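Local coordinates for protein aminofutalosine deaminase (Helicobacter pylori, PDB 7LKK) that hydrolytically deaminates aminofutalosine in the menaquinone pathway, using a metal ion bound in a barrel of the amidohydrolase family, at residues N144-S149 and A153-E158; A174-L179 and L187-A192; I76-H81 and K370-N375. All coordinates share one frame; numbering follows the deposited sequence.

Contact 1 of 3, residues N144-S149 and A153-E158. With MCF ((8R)-3-(5-S-methyl-5-thio-beta-D-ribofuranosyl)-3,6,7,8-tetrahydroimidazo[4,5-d][1,3]diazepin-8-ol), chain J.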
loop_
_atom_site.group_PDB
_atom_site.type_symbol
_atom_site.label_atom_id
_atom_site.label_comp_id
_atom_site.label_asym_id
_atom_site.label_seq_id
_atom_site.Cartn_x
_atom_site.Cartn_y
_atom_site.Cartn_z
ATOM N N ASN A 144 26.436 -7.320 -15.037
ATOM C CA ASN A 144 26.650 -6.843 -16.402
ATOM C C ASN A 144 25.598 -5.817 -16.805
ATOM O O ASN A 144 25.924 -4.745 -17.329
ATOM C CB ASN A 144 26.657 -8.022 -17.373
ATOM C CG ASN A 144 27.969 -8.781 -17.357
ATOM O OD1 ASN A 144 28.973 -8.296 -16.833
ATOM N ND2 ASN A 144 27.968 -9.981 -17.927
ATOM N N LEU A 145 24.322 -6.133 -16.573
ATOM C CA LEU A 145 23.257 -5.202 -16.928
ATOM C C LEU A 145 23.346 -3.922 -16.106
ATOM O O LEU A 145 23.101 -2.825 -16.621
ATOM C CB LEU A 145 21.898 -5.875 -16.743
ATOM C CG LEU A 145 21.591 -6.986 -17.748
ATOM C CD1 LEU A 145 20.290 -7.691 -17.400
ATOM C CD2 LEU A 145 21.537 -6.422 -19.160
ATOM N N LEU A 146 23.696 -4.043 -14.824
ATOM C CA LEU A 146 23.878 -2.865 -13.980
ATOM C C LEU A 146 24.955 -1.939 -14.535
ATOM O O LEU A 146 24.779 -0.715 -14.565
ATOM C CB LEU A 146 24.228 -3.290 -12.552
ATOM C CG LEU A 146 23.078 -3.708 -11.637
ATOM C CD1 LEU A 146 23.606 -4.096 -10.264
ATOM C CD2 LEU A 146 22.047 -2.595 -11.524
ATOM N N LYS A 147 26.091 -2.504 -14.960
ATOM C CA LYS A 147 27.195 -1.671 -15.433
ATOM C C LYS A 147 26.817 -0.836 -16.652
ATOM O O LYS A 147 27.162 0.350 -16.722
ATOM C CB LYS A 147 28.411 -2.546 -15.743
ATOM C CG LYS A 147 29.151 -3.035 -14.509
ATOM C CD LYS A 147 30.594 -3.398 -14.831
ATOM C CE LYS A 147 31.337 -2.210 -15.419
ATOM N NZ LYS A 147 32.812 -2.411 -15.410
ATOM N N GLU A 148 26.110 -1.416 -17.623
ATOM C CA GLU A 148 25.700 -0.625 -18.778
ATOM C C GLU A 148 24.388 0.116 -18.555
ATOM O O GLU A 148 23.848 0.695 -19.503
ATOM C CB GLU A 148 25.639 -1.467 -20.058
ATOM C CG GLU A 148 25.280 -2.921 -19.934
ATOM C CD GLU A 148 25.247 -3.587 -21.300
ATOM O OE1 GLU A 148 24.321 -3.292 -22.085
ATOM O OE2 GLU A 148 26.167 -4.377 -21.601
ATOM N N SER A 149 23.859 0.096 -17.340
ATOM C CA SER A 149 22.779 0.999 -16.983
ATOM C C SER A 149 23.361 2.296 -16.440
ATOM O O SER A 149 24.515 2.339 -16.009
ATOM C CB SER A 149 21.872 0.349 -15.939
ATOM O OG SER A 149 22.421 0.472 -14.640
ATOM N N ALA A 153 25.750 1.882 -8.759
ATOM C CA ALA A 153 25.567 0.551 -8.198
ATOM C C ALA A 153 26.623 0.267 -7.141
ATOM O O ALA A 153 27.822 0.410 -7.400
ATOM C CB ALA A 153 25.620 -0.518 -9.293
ATOM N N VAL A 154 26.169 -0.128 -5.955
ATOM C CA VAL A 154 27.016 -0.737 -4.938
ATOM C C VAL A 154 26.588 -2.194 -4.832
ATOM O O VAL A 154 25.521 -2.499 -4.284
ATOM C CB VAL A 154 26.904 -0.026 -3.585
ATOM C CG1 VAL A 154 27.778 -0.719 -2.550
ATOM C CG2 VAL A 154 27.295 1.437 -3.721
ATOM N N VAL A 155 27.407 -3.097 -5.361
ATOM C CA VAL A 155 27.060 -4.513 -5.418
ATOM C C VAL A 155 27.662 -5.201 -4.199
ATOM O O VAL A 155 28.886 -5.269 -4.050
ATOM C CB VAL A 155 27.536 -5.164 -6.721
ATOM C CG1 VAL A 155 27.374 -6.675 -6.643
ATOM C CG2 VAL A 155 26.755 -4.607 -7.899
ATOM N N PHE A 156 26.795 -5.697 -3.321
ATOM C CA PHE A 156 27.198 -6.454 -2.140
ATOM C C PHE A 156 27.228 -7.929 -2.522
ATOM O O PHE A 156 26.181 -8.568 -2.647
ATOM C CB PHE A 156 26.230 -6.220 -0.982
ATOM C CG PHE A 156 26.204 -4.806 -0.469
ATOM C CD1 PHE A 156 25.427 -3.842 -1.094
ATOM C CD2 PHE A 156 26.923 -4.450 0.658
ATOM C CE1 PHE A 156 25.390 -2.544 -0.617
ATOM C CE2 PHE A 156 26.893 -3.152 1.140
ATOM C CZ PHE A 156 26.123 -2.199 0.502
ATOM N N LEU A 157 28.425 -8.475 -2.717
ATOM C CA LEU A 157 28.565 -9.915 -2.910
ATOM C C LEU A 157 28.270 -10.609 -1.589
ATOM O O LEU A 157 29.022 -10.459 -0.620
ATOM C CB LEU A 157 29.962 -10.266 -3.412
ATOM C CG LEU A 157 30.179 -11.757 -3.686
ATOM C CD1 LEU A 157 29.214 -12.260 -4.750
ATOM C CD2 LEU A 157 31.618 -12.043 -4.083
ATOM N N GLU A 158 27.181 -11.370 -1.546
ATOM C CA GLU A 158 26.644 -11.907 -0.305
ATOM C C GLU A 158 27.103 -13.345 -0.108
ATOM O O GLU A 158 26.934 -14.185 -0.999
ATOM C CB GLU A 158 25.118 -11.841 -0.307
ATOM C CG GLU A 158 24.468 -12.511 0.882
ATOM C CD GLU A 158 22.958 -12.450 0.815
ATOM O OE1 GLU A 158 22.374 -13.146 -0.040
ATOM O OE2 GLU A 158 22.357 -11.699 1.613
HETATM O O8 MCF J . 16.191 -10.032 2.430
HETATM C C8 MCF J . 15.162 -10.785 1.840
HETATM C C7 MCF J . 14.441 -11.680 2.842
HETATM N N6 MCF J . 15.342 -12.123 3.877
HETATM C C5 MCF J . 16.616 -12.700 3.512
HETATM N N4 MCF J . 17.120 -12.877 2.155
HETATM C C10 MCF J . 16.571 -12.602 0.804
HETATM C C9 MCF J . 15.644 -11.595 0.618
HETATM N N1 MCF J . 15.336 -11.567 -0.671
HETATM C C2 MCF J . 16.038 -12.499 -1.314
HETATM N N3 MCF J . 16.798 -13.121 -0.408
HETATM C C1S MCF J . 17.720 -14.246 -0.757
HETATM C C2S MCF J . 19.101 -14.163 -0.066
HETATM O O2S MCF J . 19.945 -13.358 -0.771
HETATM O O4S MCF J . 17.232 -15.354 -0.343
HETATM C C4S MCF J . 18.495 -16.341 -0.111
HETATM C C3S MCF J . 19.574 -15.611 -0.120
HETATM O O3S MCF J . 20.329 -15.852 -1.402
HETATM C C5S MCF J . 18.343 -17.047 1.225
HETATM S S5S MCF J . 19.132 -18.681 1.144
HETATM C C6S MCF J . 19.460 -19.270 2.830
#
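Leu-146 alone in 144-149 reaches the strand, and one methyl does the work: its CD1 lies 4.2 Å from Ala-153 CB and 4.0 Å from Val-155 CG2. With CG anti to the carbonyl carbon (chi1 -81°) and CD1 anti to CA (chi2 -180°), the chain is stretched toward the strand. A long, branched residue suits the helix side, while the short Ala-153 and the beta-branched Val-155 give the strand a compact apolar surface. Val-155 meets the leucine through CG2.

Strand 130-137, helix 143-147 and strand 152-159 form a beta-alpha-beta unit of the TIM-type barrel. Leu-146 also touches Ala-135 of strand 130-137, so it packs against both strands of the unit.

Lys-147 turns its amine away to bond the carbonyl of Leu-182. After the helix, Ser-149 folds back, its backbone N bonding to Leu-146 O at 3.0 Å. Farther along the strand the buried Glu-158 reaches the active site, its extended side chain accepting a bond from O2S of the inhibitor ribose at OE1, 2.5 Å away. Asn-138 also donates to OE1.

Contact 2 of 3, residues A174-L179 and L187-A192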
loop_
_atom_site.group_PDB
_atom_site.type_symbol
_atom_site.label_atom_id
_atom_site.label_comp_id
_atom_site.label_asym_id
_atom_site.label_seq_id
_atom_site.Cartn_x
_atom_site.Cartn_y
_atom_site.Cartn_z
ATOM N N ALA A 174 37.658 -15.421 -4.540
ATOM C CA ALA A 174 37.942 -15.295 -5.960
ATOM C C ALA A 174 36.790 -14.636 -6.696
ATOM O O ALA A 174 37.004 -13.867 -7.643
ATOM C CB ALA A 174 38.268 -16.662 -6.564
ATOM N N LYS A 175 35.560 -14.917 -6.274
ATOM C CA LYS A 175 34.416 -14.248 -6.886
ATOM C C LYS A 175 34.429 -12.751 -6.590
ATOM O O LYS A 175 34.072 -11.936 -7.450
ATOM C CB LYS A 175 33.110 -14.887 -6.407
ATOM C CG LYS A 175 31.947 -14.713 -7.364
ATOM C CD LYS A 175 32.123 -15.574 -8.604
ATOM C CE LYS A 175 31.010 -15.331 -9.615
ATOM N NZ LYS A 175 29.809 -16.170 -9.351
ATOM N N PHE A 176 34.852 -12.371 -5.382
ATOM C CA PHE A 176 34.917 -10.955 -5.035
ATOM C C PHE A 176 35.996 -10.237 -5.833
ATOM O O PHE A 176 35.804 -9.087 -6.243
ATOM C CB PHE A 176 35.161 -10.793 -3.536
ATOM C CG PHE A 176 35.190 -9.361 -3.080
ATOM C CD1 PHE A 176 34.074 -8.550 -3.224
ATOM C CD2 PHE A 176 36.334 -8.824 -2.511
ATOM C CE1 PHE A 176 34.100 -7.230 -2.803
ATOM C CE2 PHE A 176 36.366 -7.508 -2.092
ATOM C CZ PHE A 176 35.247 -6.709 -2.238
ATOM N N LYS A 177 37.137 -10.896 -6.065
ATOM C CA LYS A 177 38.164 -10.317 -6.925
ATOM C C LYS A 177 37.619 -10.063 -8.324
ATOM O O LYS A 177 37.961 -9.063 -8.966
ATOM C CB LYS A 177 39.382 -11.241 -6.977
ATOM C CG LYS A 177 40.386 -10.899 -8.060
ATOM C CD LYS A 177 41.196 -9.668 -7.689
ATOM C CE LYS A 177 42.536 -9.654 -8.407
ATOM N NZ LYS A 177 43.425 -8.568 -7.910
ATOM N N GLU A 178 36.755 -10.959 -8.804
ATOM C CA GLU A 178 36.102 -10.762 -10.092
ATOM C C GLU A 178 35.217 -9.522 -10.070
ATOM O O GLU A 178 35.168 -8.765 -11.046
ATOM C CB GLU A 178 35.287 -12.009 -10.435
ATOM C CG GLU A 178 34.555 -11.984 -11.759
ATOM C CD GLU A 178 33.862 -13.305 -12.039
ATOM O OE1 GLU A 178 34.258 -14.322 -11.428
ATOM O OE2 GLU A 178 32.921 -13.329 -12.859
ATOM N N LEU A 179 34.520 -9.294 -8.954
ATOM C CA LEU A 179 33.702 -8.092 -8.813
ATOM C C LEU A 179 34.570 -6.847 -8.689
ATOM O O LEU A 179 34.252 -5.801 -9.267
ATOM C CB LEU A 179 32.787 -8.229 -7.600
ATOM C CG LEU A 179 31.888 -7.033 -7.279
ATOM C CD1 LEU A 179 30.989 -6.708 -8.461
ATOM C CD2 LEU A 179 31.071 -7.296 -6.023
ATOM N N LEU A 187 30.348 1.745 -10.309
ATOM C CA LEU A 187 30.229 0.453 -9.644
ATOM C C LEU A 187 31.210 0.393 -8.484
ATOM O O LEU A 187 32.425 0.496 -8.690
ATOM C CB LEU A 187 30.486 -0.701 -10.617
ATOM C CG LEU A 187 30.315 -2.092 -10.003
ATOM C CD1 LEU A 187 28.975 -2.187 -9.303
ATOM C CD2 LEU A 187 30.454 -3.186 -11.051
ATOM N N LYS A 188 30.683 0.225 -7.276
ATOM C CA LYS A 188 31.479 -0.002 -6.079
ATOM C C LYS A 188 31.250 -1.426 -5.596
ATOM O O LYS A 188 30.103 -1.870 -5.480
ATOM C CB LYS A 188 31.120 0.999 -4.978
ATOM C CG LYS A 188 31.772 0.703 -3.634
ATOM C CD LYS A 188 31.873 1.949 -2.764
ATOM C CE LYS A 188 30.512 2.593 -2.553
ATOM N NZ LYS A 188 30.598 3.852 -1.759
ATOM N N ALA A 189 32.336 -2.142 -5.325
ATOM C CA ALA A 189 32.246 -3.508 -4.835
ATOM C C ALA A 189 32.134 -3.517 -3.317
ATOM O O ALA A 189 32.841 -2.782 -2.624
ATOM C CB ALA A 189 33.461 -4.326 -5.277
ATOM N N ALA A 190 31.239 -4.360 -2.807
ATOM C CA ALA A 190 31.005 -4.486 -1.378
ATOM C C ALA A 190 30.725 -5.949 -1.061
ATOM O O ALA A 190 30.667 -6.797 -1.955
ATOM C CB ALA A 190 29.858 -3.578 -0.921
ATOM N N LEU A 191 30.550 -6.243 0.225
ATOM C CA LEU A 191 30.406 -7.608 0.704
ATOM C C LEU A 191 29.232 -7.698 1.666
ATOM O O LEU A 191 28.831 -6.709 2.286
ATOM C CB LEU A 191 31.688 -8.096 1.393
ATOM C CG LEU A 191 32.869 -8.353 0.457
ATOM C CD1 LEU A 191 34.188 -8.217 1.196
ATOM C CD2 LEU A 191 32.743 -9.728 -0.178
ATOM N N ALA A 192 28.678 -8.901 1.788
ATOM C CA ALA A 192 27.534 -9.113 2.661
ATOM C C ALA A 192 27.630 -10.465 3.347
ATOM O O ALA A 192 28.045 -11.457 2.740
ATOM C CB ALA A 192 26.214 -9.017 1.885
#
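Helix 174-179 runs back over strand 187-192 in a nearly antiparallel sense, at 160°, with the two axes 8.8 Å apart at their closest and the CA atoms of Leu-179 and Ala-189 only 6.2 Å from each other. The small Ala-189, its methyl directed at the helix, is consistent with so close an approach. That CB touches Leu-179 CG at 3.7 Å and Phe-176 CE1 at 3.9 Å, so two large helix residues, one turn apart, share a single small strand residue.

Phe-176 meets Leu-191 across one face of its ring. The two side chains cross at about a right angle, and Leu-191 CD2 sits 3.9 Å from the centroid of the Phe-176 ring, 26° off the normal, in a CH-pi contact displaced toward the rim. The nearest ring atom to Leu-191 CD2 is Phe-176 CD1, at 3.5 Å, while Leu-191 CD1 spreads toward CZ and CE2. Phe-176 CG stands anti to the backbone N (chi1 -178°), which carries the ring outward from the helix to the strand.

Leu-179 sits over Ala-189, and its CD1 reaches Leu-187 CD2 only loosely, at 4.4 Å. No hydrogen bond crosses the interface: the contact depends on apolar surfaces, and every touching residue is buried. Phe-176 and Leu-191 also pack on Leu-210 of helix 201-213, which continues the same apolar layer, whereas the methyl of Ala-190 points away from the helix and touches Phe-156 of the adjacent strand.

The helix returning antiparallel over the next strand is the second half of the beta-alpha-beta unit of strand 152-159, helix 166-180 and strand 187-193, the repeating element of a TIM-type barrel.

Contact 3 of 3, residues I76-H81 and K370-N375. With FE (Fe (III) ion), chain E; MCF ((8R)-3-(5-S-methyl-5-thio-beta-D-ribofuranosyl)-3,6,7,8-tetrahydroimidazo[4,5-d][1,3]diazepin-8-ol), chain J.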
loop_
_atom_site.group_PDB
_atom_site.type_symbol
_atom_site.label_atom_id
_atom_site.label_comp_id
_atom_site.label_asym_id
_atom_site.label_seq_id
_atom_site.Cartn_x
_atom_site.Cartn_y
_atom_site.Cartn_z
ATOM N N ILE A 76 17.768 6.698 -3.496
ATOM C CA ILE A 76 18.712 5.618 -3.245
ATOM C C ILE A 76 17.914 4.432 -2.722
ATOM O O ILE A 76 17.182 4.559 -1.732
ATOM C CB ILE A 76 19.808 6.027 -2.249
ATOM C CG1 ILE A 76 20.740 7.074 -2.867
ATOM C CG2 ILE A 76 20.606 4.806 -1.811
ATOM C CD1 ILE A 76 20.325 8.504 -2.604
ATOM N N ASN A 77 18.037 3.291 -3.395
ATOM C CA ASN A 77 17.394 2.044 -2.984
ATOM C C ASN A 77 18.504 1.141 -2.457
ATOM O O ASN A 77 19.189 0.470 -3.232
ATOM C CB ASN A 77 16.634 1.407 -4.145
ATOM C CG ASN A 77 15.779 0.230 -3.709
ATOM O OD1 ASN A 77 15.657 -0.056 -2.518
ATOM N ND2 ASN A 77 15.182 -0.459 -4.675
ATOM N N ALA A 78 18.677 1.127 -1.135
ATOM C CA ALA A 78 19.887 0.596 -0.517
ATOM C C ALA A 78 19.913 -0.921 -0.395
ATOM O O ALA A 78 20.937 -1.462 0.036
ATOM C CB ALA A 78 20.077 1.213 0.871
ATOM N N HIS A 79 18.833 -1.620 -0.748
ATOM C CA HIS A 79 18.780 -3.068 -0.551
ATOM C C HIS A 79 17.797 -3.673 -1.544
ATOM O O HIS A 79 16.582 -3.527 -1.381
ATOM C CB HIS A 79 18.380 -3.406 0.883
ATOM C CG HIS A 79 18.472 -4.865 1.209
ATOM N ND1 HIS A 79 19.654 -5.470 1.580
ATOM C CD2 HIS A 79 17.530 -5.838 1.224
ATOM C CE1 HIS A 79 19.437 -6.752 1.810
ATOM N NE2 HIS A 79 18.156 -7.001 1.601
ATOM N N THR A 80 18.318 -4.356 -2.563
ATOM C CA THR A 80 17.477 -5.101 -3.488
ATOM C C THR A 80 18.221 -6.355 -3.929
ATOM O O THR A 80 19.447 -6.437 -3.839
ATOM C CB THR A 80 17.072 -4.257 -4.703
ATOM O OG1 THR A 80 16.134 -4.988 -5.502
ATOM C CG2 THR A 80 18.291 -3.917 -5.542
ATOM N N HIS A 81 17.457 -7.333 -4.410
ATOM C CA HIS A 81 17.986 -8.595 -4.933
ATOM C C HIS A 81 17.540 -8.732 -6.386
ATOM O O HIS A 81 16.474 -9.287 -6.664
ATOM C CB HIS A 81 17.511 -9.793 -4.104
ATOM C CG HIS A 81 17.856 -9.709 -2.650
ATOM N ND1 HIS A 81 18.843 -10.477 -2.073
ATOM C CD2 HIS A 81 17.328 -8.964 -1.650
ATOM C CE1 HIS A 81 18.916 -10.202 -0.784
ATOM N NE2 HIS A 81 18.008 -9.287 -0.501
ATOM N N LYS A 370 23.966 8.056 2.734
ATOM C CA LYS A 370 24.935 7.864 3.807
ATOM C C LYS A 370 25.229 6.386 4.030
ATOM O O LYS A 370 26.376 6.008 4.297
ATOM C CB LYS A 370 24.423 8.504 5.095
ATOM C CG LYS A 370 24.572 10.020 5.146
ATOM C CD LYS A 370 25.921 10.479 4.607
ATOM C CE LYS A 370 25.771 11.273 3.316
ATOM N NZ LYS A 370 26.879 12.254 3.138
ATOM N N ALA A 371 24.208 5.536 3.920
ATOM C CA ALA A 371 24.421 4.107 4.108
ATOM C C ALA A 371 25.351 3.538 3.041
ATOM O O ALA A 371 26.200 2.691 3.336
ATOM C CB ALA A 371 23.082 3.369 4.102
ATOM N N LEU A 372 25.208 3.986 1.801
ATOM C CA LEU A 372 26.020 3.482 0.705
ATOM C C LEU A 372 27.303 4.289 0.494
ATOM O O LEU A 372 28.030 4.029 -0.468
ATOM C CB LEU A 372 25.186 3.450 -0.586
ATOM C CG LEU A 372 24.392 2.159 -0.885
ATOM C CD1 LEU A 372 23.658 1.595 0.334
ATOM C CD2 LEU A 372 23.426 2.342 -2.043
ATOM N N ALA A 373 27.583 5.286 1.344
ATOM C CA ALA A 373 28.784 6.127 1.216
ATOM C C ALA A 373 28.867 6.738 -0.183
ATOM O O ALA A 373 29.913 6.722 -0.845
ATOM C CB ALA A 373 30.058 5.350 1.548
ATOM N N LEU A 374 27.737 7.279 -0.622
ATOM C CA LEU A 374 27.529 7.896 -1.925
ATOM C C LEU A 374 27.467 9.407 -1.756
ATOM O O LEU A 374 26.963 9.882 -0.739
ATOM C CB LEU A 374 26.168 7.377 -2.463
ATOM C CG LEU A 374 26.055 6.188 -3.429
ATOM C CD1 LEU A 374 26.266 6.451 -4.910
ATOM C CD2 LEU A 374 27.234 5.256 -2.950
ATOM N N ASN A 375 27.941 10.177 -2.749
ATOM C CA ASN A 375 27.975 11.650 -2.628
ATOM C C ASN A 375 26.733 12.275 -3.271
ATOM O O ASN A 375 26.799 13.119 -4.167
ATOM C CB ASN A 375 29.251 12.237 -3.235
ATOM C CG ASN A 375 29.378 13.725 -2.998
ATOM O OD1 ASN A 375 28.992 14.231 -1.951
ATOM N ND2 ASN A 375 29.951 14.432 -3.969
HETATM FE FE FE E . 17.366 -8.895 1.347
HETATM O O8 MCF J . 16.191 -10.032 2.430
HETATM C C8 MCF J . 15.162 -10.785 1.840
HETATM C C7 MCF J . 14.441 -11.680 2.842
HETATM N N6 MCF J . 15.342 -12.123 3.877
HETATM C C5 MCF J . 16.616 -12.700 3.512
HETATM N N4 MCF J . 17.120 -12.877 2.155
HETATM C C10 MCF J . 16.571 -12.602 0.804
HETATM C C9 MCF J . 15.644 -11.595 0.618
HETATM N N1 MCF J . 15.336 -11.567 -0.671
HETATM C C2 MCF J . 16.038 -12.499 -1.314
HETATM N N3 MCF J . 16.798 -13.121 -0.408
HETATM C C1S MCF J . 17.720 -14.246 -0.757
HETATM C C2S MCF J . 19.101 -14.163 -0.066
HETATM O O2S MCF J . 19.945 -13.358 -0.771
HETATM O O4S MCF J . 17.232 -15.354 -0.343
HETATM C C4S MCF J . 18.495 -16.341 -0.111
HETATM C C3S MCF J . 19.574 -15.611 -0.120
HETATM O O3S MCF J . 20.329 -15.852 -1.402
HETATM C C5S MCF J . 18.343 -17.047 1.225
HETATM S S5S MCF J . 19.132 -18.681 1.144
HETATM C C6S MCF J . 19.460 -19.270 2.830
#
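Leu-372, brought in by the end of helix 366-371, packs both of its methyls against Ala-78 and Ile-76 of strand 69-80 in the TIM-type barrel. Leu-372 CD1 lies 3.6 Å from Ala-78 CB, a close fit that the small alanine allows, and Leu-372 CD2 lies 3.8 Å from Ile-76 CG2, the two side chains sliding past each other in opposite directions. All three are buried; Leu-272 of strand 269-275, touching Leu-372, and Ile-297 of strand 294-298, touching Ala-78, extend this apolar patch.

Beyond Leu-372 the contact slackens. Ala-373, exposed and with positive phi (54°), closes the helix in a Schellman motif, and the partly exposed Leu-374 starts toward the strand but stays 5.4 Å or more from it.

Farther along, the segment turns from packing to chemistry. His-79 NE2 binds the iron ion at 2.1 Å and His-81 NE2 at 2.0 Å; His-221 and Asp-328 also belong to the metal site. Inhibitor O8 binds the iron at the edge of the His-79 ring, whereas inhibitor N1 stands 3.4 Å above the centre of the His-81 ring. A metal-bound hydroxyl on a tetrahedral carbon is consistent with coformycin-type mimicry of the intermediate formed when water attacks the substrate.

The three contacts involve strands 69-80, 152-159 and 187-193 of one barrel, the last two adjacent. Contacts 1 and 2 follow each other in the chain with centres 10 Å apart. They lie in successive beta-alpha-beta units that share strand 152-159, which pairs in parallel with 187-193. Contact 3 closes a much longer loop, with 288 residues between its segments, and both others are nested within it; its centre is 12 Å from contact 1 and 16 Å from contact 2. Lys-188 joins it to contact 2 by bonding the carbonyl of Leu-372, and Val-154 of contact 1 packs against Leu-372. Contacts 3 and 1 both supply residues to the inhibitor pocket, while contact 2 packs a helix on the outside of the barrel.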